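Local coordinates for protein versicolorin reductase (Brucella melitensis, PDB 4NIM) that probably catalyses NAD(P)(H)-dependent oxidation or reduction of an alcohol/carbonyl substrate, as a member of the short-chain dehydrogenase/reductase family, at residues L34-G39 / A58-L63; V70-E75 / R81-E86; A122-A127 / A164-S169; K137-D142 / G146-V151; N192-G197 / A238-F243. One frame throughout, in Å; residues are numbered along the deposited sequence.

In the fold
All five interactions belong to one Rossmann-type domain with a parallel sheet flanked by helices. Interactions 1 and 5 involve helices of one layer and meet where Leu34 CD2 lies 3.5 Å from Ala238 O. Interactions 2, 3 and 4 draw on the other layer: Arg126 NH2 probably donates to Glu75 O, linking 2 and 3, and Val84 packs on Leu138, linking 2 and 4. Interactions 4 and 5 lie on adjacent strands, joined by the probable hydrogen bond from Asn150 N to Asn192 O, 2.9 Å. Interaction 3 holds the probable active-site residues Asn124 and Tyr166; the centres of interactions 2 and 5 are each about 18 Å from its centre, and that of interaction 1 about 30 Å.

Interaction 1. Residues L34-G39 / A58-L63; sequences LFAERG and AGLEEL
Ala36 and Leu63 meet in a small apolar helix-to-helix contact, made where helices 26-37 and 50-63 come to their C-terminal ends on one layer of the Rossmann fold. The methyl CB of Ala36 is the hub: it lies 3.8 Å from Leu63 CB and 4.1 Å from Leu60 CD2, so the two leucines, one helical turn apart, straddle it. Only 185 Å² is buried in total, which marks a local touch and not a broad interface. Toward solvent, the aliphatic part of Glu37 completes the patch, its CG passing 4.1 Å from Leu63 CD1. With CG anti to the carbonyl carbon (chi1 -69°), both Leu63 methyls come within about 4.2 Å of Glu37 CG, meeting it at a slant. Just beyond the contact, helix 26-37 ends in a Schellman motif with Gly39 as C-prime residue; Gly39 N bonds to Ala36 O at 2.9 Å, and a phi of 95° turns the chain toward the next strand. That strand, 42-47, lies beneath both helices: Leu43 meets Ala36 and Leu60 alike. On its other flank, helix 26-37 leans on helix 234-245 through Leu34 and Arg38, so it is packed between two helices above the sheet.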
# COMPACT_ATOMS: atom_id res chain seq x y z
N LEU A 34 0.35 14.34 -0.18
CA LEU A 34 -1.00 14.69 0.23
C LEU A 34 -1.12 14.67 1.78
O LEU A 34 -1.75 15.54 2.39
CB LEU A 34 -2.03 13.74 -0.40
CG LEU A 34 -3.45 14.05 -0.00
CD1 LEU A 34 -3.86 15.45 -0.48
CD2 LEU A 34 -4.42 12.99 -0.52
N PHE A 35 -0.53 13.64 2.39
CA PHE A 35 -0.59 13.49 3.85
C PHE A 35 0.04 14.72 4.52
O PHE A 35 -0.51 15.24 5.46
CB PHE A 35 0.10 12.24 4.32
CG PHE A 35 -0.77 11.00 4.25
CD1 PHE A 35 -1.86 10.93 3.38
CD2 PHE A 35 -0.51 9.93 5.07
CE1 PHE A 35 -2.67 9.81 3.36
CE2 PHE A 35 -1.32 8.78 5.02
CZ PHE A 35 -2.39 8.73 4.17
N ALA A 36 1.18 15.15 4.02
CA ALA A 36 1.84 16.37 4.53
C ALA A 36 0.97 17.62 4.31
O ALA A 36 0.79 18.47 5.23
CB ALA A 36 3.20 16.53 3.86
N GLU A 37 0.42 17.74 3.11
CA GLU A 37 -0.49 18.85 2.79
C GLU A 37 -1.68 18.88 3.73
O GLU A 37 -2.20 19.94 4.04
CB GLU A 37 -0.95 18.78 1.32
CG GLU A 37 0.19 19.05 0.33
CD GLU A 37 -0.21 18.83 -1.15
OE1 GLU A 37 -1.10 18.00 -1.45
OE2 GLU A 37 0.39 19.49 -2.03
N ARG A 38 -2.10 17.71 4.22
CA ARG A 38 -3.22 17.65 5.16
C ARG A 38 -2.81 17.57 6.61
O ARG A 38 -3.63 17.19 7.46
CB ARG A 38 -4.13 16.48 4.81
CG ARG A 38 -4.84 16.72 3.49
CD ARG A 38 -5.81 15.60 3.16
NE ARG A 38 -6.39 15.79 1.83
CZ ARG A 38 -7.38 15.06 1.33
NH1 ARG A 38 -7.92 14.09 2.05
NH2 ARG A 38 -7.83 15.32 0.11
N GLY A 39 -1.56 17.94 6.91
CA GLY A 39 -1.15 18.21 8.29
C GLY A 39 -0.50 17.05 9.00
O GLY A 39 -0.39 17.06 10.23
N ALA A 58 13.09 16.05 1.87
CA ALA A 58 13.26 17.53 1.96
C ALA A 58 11.98 18.21 1.44
O ALA A 58 11.46 19.13 2.06
CB ALA A 58 14.48 17.99 1.18
N GLY A 59 11.43 17.68 0.35
CA GLY A 59 10.14 18.13 -0.14
C GLY A 59 9.02 18.00 0.87
O GLY A 59 8.17 18.87 0.97
N LEU A 60 8.97 16.89 1.62
CA LEU A 60 7.92 16.73 2.63
C LEU A 60 8.09 17.74 3.79
O LEU A 60 7.10 18.29 4.31
CB LEU A 60 7.90 15.31 3.17
CG LEU A 60 7.47 14.25 2.16
CD1 LEU A 60 7.63 12.83 2.67
CD2 LEU A 60 6.03 14.49 1.70
N GLU A 61 9.32 17.97 4.19
CA GLU A 61 9.61 18.94 5.23
C GLU A 61 9.13 20.33 4.81
O GLU A 61 8.56 21.04 5.62
CB GLU A 61 11.10 18.94 5.61
CG GLU A 61 11.59 17.60 6.20
CD GLU A 61 11.65 17.58 7.72
OE1 GLU A 61 11.39 18.65 8.34
OE2 GLU A 61 11.96 16.52 8.32
N GLU A 62 9.31 20.72 3.55
CA GLU A 62 8.88 22.05 3.11
C GLU A 62 7.34 22.14 3.14
O GLU A 62 6.81 23.24 3.23
CB GLU A 62 9.44 22.42 1.72
N LEU A 63 6.63 21.00 3.06
CA LEU A 63 5.16 20.99 3.19
C LEU A 63 4.69 20.98 4.63
O LEU A 63 3.50 21.09 4.91
CB LEU A 63 4.57 19.76 2.46
CG LEU A 63 4.69 19.80 0.94
CD1 LEU A 63 4.27 18.46 0.34
CD2 LEU A 63 3.89 20.96 0.34

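Interaction 2. Residues V70-E75 / R81-E86; sequences VQVDLE and RRIVAE
The strand-loop-helix unit that begins the central Rossmann crossover is closed here by Ile83, which packs against Val72 and Leu74 in the loop following strand 66-71. Ile83 does this with its longer branch. CG1 stands anti to the carbonyl carbon (chi1 -67°), extending the chain toward the loop, where CG1 lies 3.7 Å from Val72 CG1 and the terminal CD1 lies 3.7 Å from Leu74 CD2. Both partners meet the isoleucine at about a right angle, so methyls rest across its chain instead of running beside it. One turn later on the helix, Glu86 offers its aliphatic stem to the strand proper, CB being 3.9 Å from Val70 CG2, while its carboxylate turns to a salt bridge with Arg89. Strand 66-71 is an outermost strand of the sheet, and helix 77-91 carries the chain from it to strand 96-99, past strands 42-47 and 17-20; Ile83 also touches Cys46 on the way. The polar approach across the contact is long. Arg82 is modelled in two conformers, and in the one described NH2 is 4.1 Å from Gln71 O, near the guanidinium plane, with its salt bridge made to Asp79. In the loop, Asp73 OD1 accepts from Glu75 N at 3.1 Å, an Asx turn whose donor approaches from 61° out of the carboxylate plane. In related enzymes an aspartate at this position borders the adenine pocket of the cofactor, a role that Asp73 may share.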
# COMPACT_ATOMS: atom_id res chain seq x y z
N VAL A 70 13.92 5.79 4.75
CA VAL A 70 14.60 4.53 5.05
C VAL A 70 14.94 3.82 3.74
O VAL A 70 14.07 3.60 2.92
CB VAL A 70 13.72 3.60 5.94
CG1 VAL A 70 14.55 2.50 6.58
CG2 VAL A 70 13.07 4.41 7.06
N GLN A 71 16.23 3.57 3.49
CA GLN A 71 16.63 2.91 2.28
C GLN A 71 16.39 1.39 2.49
O GLN A 71 16.92 0.79 3.43
CB GLN A 71 18.09 3.19 1.98
CG GLN A 71 18.44 2.76 0.56
CD GLN A 71 19.90 2.96 0.20
OE1 GLN A 71 20.77 2.94 1.05
NE2 GLN A 71 20.15 3.16 -1.08
N VAL A 72 15.57 0.79 1.65
CA VAL A 72 15.21 -0.62 1.84
C VAL A 72 15.17 -1.45 0.57
O VAL A 72 15.03 -0.93 -0.53
CB VAL A 72 13.82 -0.76 2.49
CG1 VAL A 72 13.81 -0.19 3.91
CG2 VAL A 72 12.74 -0.12 1.62
N ASP A 73 15.24 -2.76 0.75
CA ASP A 73 14.82 -3.74 -0.24
C ASP A 73 13.65 -4.49 0.42
O ASP A 73 13.86 -5.22 1.40
CB ASP A 73 15.99 -4.69 -0.51
CG ASP A 73 15.61 -5.87 -1.40
OD1 ASP A 73 14.48 -5.92 -1.96
OD2 ASP A 73 16.47 -6.74 -1.51
N LEU A 74 12.43 -4.24 -0.05
CA LEU A 74 11.26 -4.83 0.61
C LEU A 74 11.21 -6.36 0.52
O LEU A 74 10.45 -7.01 1.25
CB LEU A 74 9.96 -4.23 0.08
CG LEU A 74 9.65 -2.79 0.43
CD1 LEU A 74 8.35 -2.38 -0.26
CD2 LEU A 74 9.56 -2.61 1.94
N GLU A 75 12.06 -6.94 -0.31
CA GLU A 75 12.16 -8.45 -0.36
C GLU A 75 12.79 -8.98 0.90
O GLU A 75 12.68 -10.16 1.22
CB GLU A 75 12.98 -8.91 -1.55
CG GLU A 75 12.33 -8.54 -2.86
CD GLU A 75 13.17 -8.95 -4.06
OE1 GLU A 75 13.79 -10.06 -4.04
OE2 GLU A 75 13.21 -8.16 -5.03
N ARG A 81 10.82 -4.77 8.72
CA ARG A 81 10.77 -4.47 10.15
C ARG A 81 11.43 -3.14 10.52
O ARG A 81 10.90 -2.43 11.37
CB ARG A 81 11.36 -5.61 10.96
CG ARG A 81 10.56 -6.89 10.80
CD ARG A 81 11.31 -8.03 11.43
NE ARG A 81 10.40 -9.14 11.59
CZ ARG A 81 10.74 -10.41 11.61
NH1 ARG A 81 12.01 -10.77 11.42
NH2 ARG A 81 9.78 -11.32 11.79
N ARG A 82 12.57 -2.83 9.88
CA ARG A 82 13.29 -1.58 10.17
C ARG A 82 12.48 -0.33 9.83
O ARG A 82 12.61 0.70 10.52
CB ARG A 82 14.65 -1.54 9.45
CG ARG A 82 15.58 -0.46 9.98
CD ARG A 82 17.05 -0.77 9.68
NE ARG A 82 17.30 -0.90 8.25
CZ ARG A 82 17.49 -2.06 7.63
NH1 ARG A 82 17.48 -3.20 8.32
NH2 ARG A 82 17.68 -2.07 6.32
N ILE A 83 11.62 -0.41 8.80
CA ILE A 83 10.80 0.74 8.44
C ILE A 83 9.93 1.19 9.60
O ILE A 83 9.89 2.39 10.00
CB ILE A 83 9.93 0.42 7.23
CG1 ILE A 83 10.84 0.24 6.00
CG2 ILE A 83 8.94 1.54 6.98
CD1 ILE A 83 10.16 -0.48 4.87
N VAL A 84 9.23 0.23 10.15
CA VAL A 84 8.33 0.50 11.25
C VAL A 84 9.12 0.84 12.52
O VAL A 84 8.75 1.80 13.24
CB VAL A 84 7.36 -0.67 11.49
CG1 VAL A 84 6.52 -0.42 12.74
CG2 VAL A 84 6.46 -0.85 10.29
N ALA A 85 10.25 0.15 12.76
CA ALA A 85 11.16 0.55 13.84
C ALA A 85 11.59 2.02 13.75
O ALA A 85 11.76 2.66 14.78
CB ALA A 85 12.41 -0.31 13.88
N GLU A 86 11.75 2.52 12.53
CA GLU A 86 12.20 3.90 12.34
C GLU A 86 11.11 4.90 12.69
O GLU A 86 11.41 6.01 13.13
CB GLU A 86 12.74 4.10 10.92
CG GLU A 86 14.22 3.76 10.79
CD GLU A 86 15.10 4.84 11.43
OE1 GLU A 86 15.40 5.86 10.76
OE2 GLU A 86 15.44 4.70 12.62

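Interaction 3. Residues A122-A127 / A164-S169; sequences AVNTRA and AAYCAS
Asn124 extends from helix 114-142 toward Ser169 and Tyr166 on helix 164-183. Its CB already sits 3.4 Å from Ser169 OG. CG, anti to the carbonyl carbon, carries the amide alongside the hydroxyl, and ND2 donates to Ser169 OG at 3.1 Å. This bond is nearly straight, with an N-H...O angle of 160°, and the acceptor lies close to the amide plane. ND2 also comes within 3.8 Å of Tyr166 CD1, where the amide and ring planes stand 88° apart. The other tip atom, OD1, faces the loop and accepts from Leu103 N, so both ends of the amide are engaged and its flip is fixed. In the short-chain dehydrogenase/reductase fold this region forms the active site: Tyr166 and Lys170 match the family's Tyr-X-X-X-Lys signature, and Asn124 and Ser153 probably complete the tetrad with them, the serine weakly bonded to Tyr166 OH. Helix 114-142 widens into a pi-type turn here, with Ala127 N bonded to Ala122 O, a distortion also known around the active-site asparagine of relatives. Ser169 relays the grip, since its hydroxyl accepts from Asn124 and donates to Tyr166 O at 2.7 Å. Alongside, Thr125 OG1 donates to Ser169 O at 2.7 Å, approaching from one side of the carbonyl. The two short helical segments run nearly parallel at 19°, with axes 9.5 Å apart, and Phe121 fills in beside Ser169.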
# COMPACT_ATOMS: atom_id res chain seq x y z
N ALA A 122 7.12 -11.69 -2.48
CA ALA A 122 7.90 -11.06 -1.47
C ALA A 122 7.51 -9.58 -1.30
O ALA A 122 7.36 -9.11 -0.16
CB ALA A 122 9.40 -11.16 -1.77
N VAL A 123 7.33 -8.86 -2.40
CA VAL A 123 7.06 -7.41 -2.31
C VAL A 123 5.56 -7.18 -2.17
O VAL A 123 5.16 -6.33 -1.41
CB VAL A 123 7.61 -6.62 -3.53
CG1 VAL A 123 7.22 -5.14 -3.47
CG2 VAL A 123 9.13 -6.77 -3.63
N ASN A 124 4.74 -7.96 -2.87
CA ASN A 124 3.30 -7.64 -2.95
C ASN A 124 2.46 -8.24 -1.79
O ASN A 124 1.35 -7.75 -1.53
CB ASN A 124 2.70 -8.04 -4.27
CG ASN A 124 3.28 -7.28 -5.43
OD1 ASN A 124 3.85 -6.20 -5.25
ND2 ASN A 124 3.08 -7.79 -6.60
N THR A 125 3.01 -9.23 -1.10
CA THR A 125 2.26 -9.99 -0.12
C THR A 125 3.02 -10.12 1.18
O THR A 125 2.46 -9.83 2.24
CB THR A 125 1.89 -11.44 -0.67
OG1 THR A 125 1.38 -11.37 -2.03
CG2 THR A 125 0.86 -12.03 0.21
N ARG A 126 4.26 -10.61 1.13
CA ARG A 126 5.05 -10.82 2.35
C ARG A 126 5.43 -9.46 3.03
O ARG A 126 5.37 -9.32 4.26
CB ARG A 126 6.31 -11.62 2.03
CG ARG A 126 7.03 -12.11 3.28
CD ARG A 126 8.14 -13.08 2.94
NE ARG A 126 9.28 -12.42 2.33
CZ ARG A 126 10.25 -13.05 1.70
NH1 ARG A 126 10.22 -14.38 1.56
NH2 ARG A 126 11.25 -12.38 1.15
N ALA A 127 5.85 -8.51 2.23
CA ALA A 127 6.21 -7.19 2.80
C ALA A 127 5.01 -6.58 3.52
O ALA A 127 5.13 -6.27 4.71
CB ALA A 127 6.84 -6.29 1.78
N ALA A 164 0.39 -13.68 -14.45
CA ALA A 164 -0.23 -14.67 -13.61
C ALA A 164 0.17 -14.60 -12.16
O ALA A 164 -0.72 -14.62 -11.29
CB ALA A 164 0.01 -16.11 -14.14
N ALA A 165 1.46 -14.59 -11.87
CA ALA A 165 1.90 -14.63 -10.48
C ALA A 165 1.56 -13.31 -9.77
O ALA A 165 1.17 -13.32 -8.56
CB ALA A 165 3.41 -14.88 -10.38
N TYR A 166 1.65 -12.23 -10.51
CA TYR A 166 1.29 -10.89 -9.98
C TYR A 166 -0.15 -10.90 -9.49
O TYR A 166 -0.44 -10.47 -8.37
CB TYR A 166 1.43 -9.81 -11.05
CG TYR A 166 0.80 -8.46 -10.74
CD1 TYR A 166 1.48 -7.51 -10.08
CD2 TYR A 166 -0.52 -8.18 -11.13
CE1 TYR A 166 0.90 -6.24 -9.83
CE2 TYR A 166 -1.14 -6.99 -10.84
CZ TYR A 166 -0.42 -6.02 -10.22
OH TYR A 166 -1.07 -4.86 -9.98
N CYS A 167 -1.05 -11.46 -10.30
CA CYS A 167 -2.49 -11.45 -9.94
C CYS A 167 -2.68 -12.26 -8.66
O CYS A 167 -3.29 -11.77 -7.72
CB CYS A 167 -3.34 -12.00 -11.04
SG CYS A 167 -3.28 -10.99 -12.54
N ALA A 168 -2.10 -13.47 -8.61
CA ALA A 168 -2.16 -14.29 -7.37
C ALA A 168 -1.61 -13.58 -6.13
O ALA A 168 -2.17 -13.72 -5.03
CB ALA A 168 -1.48 -15.66 -7.62
N SER A 169 -0.51 -12.85 -6.25
CA SER A 169 0.06 -12.11 -5.11
C SER A 169 -0.91 -11.06 -4.54
O SER A 169 -0.94 -10.85 -3.34
CB SER A 169 1.41 -11.44 -5.45
OG SER A 169 1.28 -10.30 -6.31

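Interaction 4. Residues K137-D142 / G146-V151; sequences KLFRRD and GAIVNV
At the helix-to-strand turn of a beta-alpha-beta unit, Phe139 near the end of helix 114-142 lays its ring over Gly146, which leads into strand 147-153. The contact is well centred: Gly146 CA stands 3.5 Å from the ring centroid and only 5° off the ring normal, a CH-pi contact with a backbone carbon. Distances from Gly146 CA to the six ring atoms are almost equal, with Phe139 CZ at 3.7 Å and Phe139 CG at 3.9 Å, which confirms that CA sits over the middle of the face. The ring is brought there by CG lying anti to the carbonyl carbon (chi1 -65°), turning it from the helix toward the strand. Ile148, two residues on, meets the same ring differently. Its CG1 is 3.9 Å from Phe139 CE2, at the edge and in the ring plane, so the segment 146-151 engages both face and edge. Behind Gly146, backbone hydrogen bonds to Arg190 tie it to the neighbouring strand, and Ile189 packs against Phe139 as well. At the surface side of the helix, Arg141 holds Asp142 side-on, NE to OD1 at 3.0 Å and NH2 to OD2 at 2.9 Å, while NH1 forms a salt bridge with Asp88 on helix 77-91. Within the contact itself the chemistry is entirely dispersive and CH-pi. With no CB on Gly146, the aromatic ring can settle directly on the main chain, bringing the helix and the start of the strand region to a CA-CA spacing of 5.8 Å between Phe139 and Gly146.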
# COMPACT_ATOMS: atom_id res chain seq x y z
N LYS A 137 1.81 -4.24 16.33
CA LYS A 137 2.48 -4.31 17.62
C LYS A 137 2.57 -2.87 18.24
O LYS A 137 2.31 -2.70 19.42
CB LYS A 137 3.87 -4.90 17.47
CG LYS A 137 3.91 -6.42 17.18
CD LYS A 137 5.34 -6.88 16.91
CE LYS A 137 5.41 -8.35 16.45
NZ LYS A 137 6.79 -8.74 16.03
N LEU A 138 2.89 -1.87 17.44
CA LEU A 138 2.92 -0.47 17.95
C LEU A 138 1.52 0.04 18.28
O LEU A 138 1.33 0.72 19.29
CB LEU A 138 3.58 0.46 16.94
CG LEU A 138 5.06 0.18 16.67
CD1 LEU A 138 5.63 1.29 15.81
CD2 LEU A 138 5.84 -0.01 17.96
N PHE A 139 0.54 -0.26 17.42
CA PHE A 139 -0.82 0.20 17.70
C PHE A 139 -1.27 -0.33 19.06
O PHE A 139 -1.78 0.43 19.89
CB PHE A 139 -1.80 -0.25 16.65
CG PHE A 139 -1.57 0.34 15.26
CD1 PHE A 139 -0.98 1.59 15.06
CD2 PHE A 139 -2.03 -0.37 14.15
CE1 PHE A 139 -0.82 2.09 13.77
CE2 PHE A 139 -1.87 0.11 12.87
CZ PHE A 139 -1.27 1.36 12.69
N ARG A 140 -1.05 -1.62 19.30
CA ARG A 140 -1.43 -2.23 20.59
C ARG A 140 -0.66 -1.65 21.78
O ARG A 140 -1.25 -1.45 22.83
CB ARG A 140 -1.24 -3.73 20.55
CG ARG A 140 -2.19 -4.39 19.57
CD ARG A 140 -1.82 -5.83 19.30
NE ARG A 140 -2.10 -6.76 20.38
CZ ARG A 140 -1.20 -7.36 21.16
NH1 ARG A 140 0.10 -7.13 21.05
NH2 ARG A 140 -1.62 -8.28 21.98
N ARG A 141 0.65 -1.47 21.63
CA ARG A 141 1.48 -0.99 22.71
C ARG A 141 0.96 0.38 23.19
O ARG A 141 0.93 0.63 24.40
CB ARG A 141 2.93 -0.83 22.22
CG ARG A 141 3.87 -0.34 23.31
CD ARG A 141 5.22 0.02 22.76
NE ARG A 141 5.16 1.30 22.08
CZ ARG A 141 6.11 1.79 21.30
NH1 ARG A 141 7.24 1.10 21.12
NH2 ARG A 141 5.93 2.98 20.73
N ASP A 142 0.55 1.25 22.26
CA ASP A 142 0.22 2.63 22.62
C ASP A 142 -1.31 2.85 22.58
O ASP A 142 -1.76 3.97 22.71
CB ASP A 142 0.94 3.61 21.70
CG ASP A 142 2.44 3.57 21.85
OD1 ASP A 142 2.92 3.16 22.92
OD2 ASP A 142 3.15 3.94 20.89
N GLY A 146 -5.34 2.37 15.13
CA GLY A 146 -4.57 2.47 13.90
C GLY A 146 -5.39 2.27 12.65
O GLY A 146 -6.49 1.76 12.70
N ALA A 147 -4.85 2.73 11.53
CA ALA A 147 -5.50 2.54 10.23
C ALA A 147 -4.42 2.08 9.27
O ALA A 147 -3.31 2.63 9.26
CB ALA A 147 -6.18 3.81 9.74
N ILE A 148 -4.70 0.97 8.60
CA ILE A 148 -3.87 0.39 7.56
C ILE A 148 -4.62 0.43 6.21
O ILE A 148 -5.83 0.11 6.14
CB ILE A 148 -3.53 -1.05 7.93
CG1 ILE A 148 -2.82 -1.07 9.31
CG2 ILE A 148 -2.68 -1.68 6.86
CD1 ILE A 148 -2.46 -2.46 9.77
N VAL A 149 -3.91 0.80 5.15
CA VAL A 149 -4.46 0.83 3.77
C VAL A 149 -3.53 0.01 2.90
O VAL A 149 -2.34 0.30 2.77
CB VAL A 149 -4.63 2.23 3.19
CG1 VAL A 149 -5.26 2.18 1.80
CG2 VAL A 149 -5.46 3.12 4.11
N ASN A 150 -4.04 -1.10 2.39
CA ASN A 150 -3.32 -1.90 1.42
C ASN A 150 -3.67 -1.49 -0.00
O ASN A 150 -4.86 -1.38 -0.35
CB ASN A 150 -3.66 -3.37 1.64
CG ASN A 150 -3.15 -3.86 2.98
OD1 ASN A 150 -2.10 -3.40 3.43
ND2 ASN A 150 -3.89 -4.76 3.62
N VAL A 151 -2.67 -1.25 -0.83
CA VAL A 151 -2.94 -0.92 -2.23
C VAL A 151 -2.82 -2.25 -3.02
O VAL A 151 -1.73 -2.79 -3.21
CB VAL A 151 -1.99 0.10 -2.78
CG1 VAL A 151 -2.31 0.40 -4.27
CG2 VAL A 151 -2.10 1.42 -1.97

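Interaction 5. Residues N192-G197 / A238-F243; sequences NSLNIG and ARAIAF
Leu194 puts both of its methyls over the sheet-facing flank of helix 234-245, where they overlap Ala240 and Ile241. CD2 does most of the touching, lying 3.8 Å from Ala240 CB and 3.9 Å from Ile241 CG1, between two consecutive helix residues. CD1 adds a longer approach of 4.1 Å to Ala240 CB. This forked placement follows from the torsions: CG is turned away from the backbone N (chi1 -172°), and chi2 of 71° spreads the methyls toward the helix. Ile241 meets the leucine at about a right angle, the flank of its CG1 branch facing the CD2 methyl. The backbones remain well apart, the nearest CA atoms, of Leu194 and Ile241, being 7.2 Å from each other, so side chains alone bridge strand and helix. In the Rossmann fold, strand 190-196 lies between strands 147-153 and 256-259, and helix 234-245 packs across this part of the sheet. Val151 on the first neighbour touches Ile241, whereas Val257 and Phe259 on the second touch Leu194. Residues flanking the leucine point to the reverse side of the strand: Ser193 OG donates to Asn195 OD1 at 2.7 Å, while Asn195 ND2 donates to Asp174 and to the backbone of Ser153, a probable active-site residue. The alternation thus separates two chemistries on one strand. Between the two segments the face toward the helix meets through aliphatic contacts, with 110 Å² buried, and the other carries a hydrogen-bonded network reaching toward the probable catalytic centre.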
# COMPACT_ATOMS: atom_id res chain seq x y z
N ASN A 192 -8.10 -1.79 5.41
CA ASN A 192 -8.90 -1.71 4.21
C ASN A 192 -8.02 -1.77 3.00
O ASN A 192 -6.79 -1.49 3.07
CB ASN A 192 -9.71 -0.43 4.20
CG ASN A 192 -10.78 -0.41 5.25
OD1 ASN A 192 -11.78 -1.13 5.18
ND2 ASN A 192 -10.59 0.45 6.22
N SER A 193 -8.63 -2.16 1.89
CA SER A 193 -7.90 -2.27 0.64
C SER A 193 -8.45 -1.37 -0.45
O SER A 193 -9.65 -1.22 -0.58
CB SER A 193 -7.98 -3.75 0.14
OG SER A 193 -7.26 -3.85 -1.08
N LEU A 194 -7.55 -0.80 -1.23
CA LEU A 194 -7.93 -0.02 -2.39
C LEU A 194 -7.38 -0.75 -3.60
O LEU A 194 -6.16 -0.92 -3.72
CB LEU A 194 -7.39 1.41 -2.29
CG LEU A 194 -7.92 2.32 -3.40
CD1 LEU A 194 -9.39 2.64 -3.18
CD2 LEU A 194 -7.10 3.62 -3.45
N ASN A 195 -8.27 -1.20 -4.48
CA ASN A 195 -7.87 -2.10 -5.55
C ASN A 195 -7.83 -1.32 -6.85
O ASN A 195 -8.87 -1.09 -7.47
CB ASN A 195 -8.76 -3.33 -5.67
CG ASN A 195 -8.59 -4.30 -4.52
OD1 ASN A 195 -8.71 -3.90 -3.35
ND2 ASN A 195 -8.36 -5.57 -4.83
N ILE A 196 -6.63 -0.95 -7.26
CA ILE A 196 -6.47 0.03 -8.31
C ILE A 196 -6.19 -0.56 -9.67
O ILE A 196 -5.71 -1.70 -9.83
CB ILE A 196 -5.36 1.08 -7.97
CG1 ILE A 196 -3.98 0.44 -7.81
CG2 ILE A 196 -5.74 1.86 -6.73
CD1 ILE A 196 -2.86 1.47 -7.77
N GLY A 197 -6.60 0.22 -10.67
CA GLY A 197 -6.23 -0.02 -12.06
C GLY A 197 -4.79 0.36 -12.33
O GLY A 197 -4.00 0.53 -11.40
N ALA A 238 -4.40 8.97 -4.26
CA ALA A 238 -4.02 9.36 -2.90
C ALA A 238 -5.19 9.86 -2.07
O ALA A 238 -5.24 9.62 -0.87
CB ALA A 238 -2.90 10.39 -2.93
N ARG A 239 -6.14 10.52 -2.70
CA ARG A 239 -7.33 11.03 -2.02
C ARG A 239 -8.18 9.91 -1.45
O ARG A 239 -8.67 10.03 -0.34
CB ARG A 239 -8.13 11.97 -2.93
CG ARG A 239 -7.40 13.31 -3.09
CD ARG A 239 -8.17 14.34 -3.93
NE ARG A 239 -8.98 13.65 -4.91
CZ ARG A 239 -9.73 14.24 -5.85
NH1 ARG A 239 -9.74 15.57 -5.98
NH2 ARG A 239 -10.44 13.46 -6.66
N ALA A 240 -8.31 8.83 -2.18
CA ALA A 240 -9.07 7.67 -1.71
C ALA A 240 -8.33 7.00 -0.55
O ALA A 240 -8.93 6.56 0.43
CB ALA A 240 -9.28 6.70 -2.86
N ILE A 241 -7.02 6.94 -0.66
CA ILE A 241 -6.21 6.43 0.43
C ILE A 241 -6.39 7.26 1.69
O ILE A 241 -6.60 6.70 2.79
CB ILE A 241 -4.72 6.34 0.02
CG1 ILE A 241 -4.54 5.24 -1.07
CG2 ILE A 241 -3.84 6.02 1.22
CD1 ILE A 241 -3.15 5.17 -1.64
N ALA A 242 -6.26 8.58 1.56
CA ALA A 242 -6.50 9.45 2.69
C ALA A 242 -7.85 9.23 3.38
O ALA A 242 -7.93 9.20 4.64
CB ALA A 242 -6.31 10.91 2.29
N PHE A 243 -8.91 9.06 2.58
CA PHE A 243 -10.22 8.76 3.14
C PHE A 243 -10.14 7.56 4.05
O PHE A 243 -10.55 7.61 5.22
CB PHE A 243 -11.27 8.57 2.03
CG PHE A 243 -12.58 7.94 2.50
CD1 PHE A 243 -13.52 8.68 3.21
CD2 PHE A 243 -12.89 6.62 2.17
CE1 PHE A 243 -14.73 8.12 3.61
CE2 PHE A 243 -14.10 6.06 2.57
CZ PHE A 243 -15.02 6.81 3.28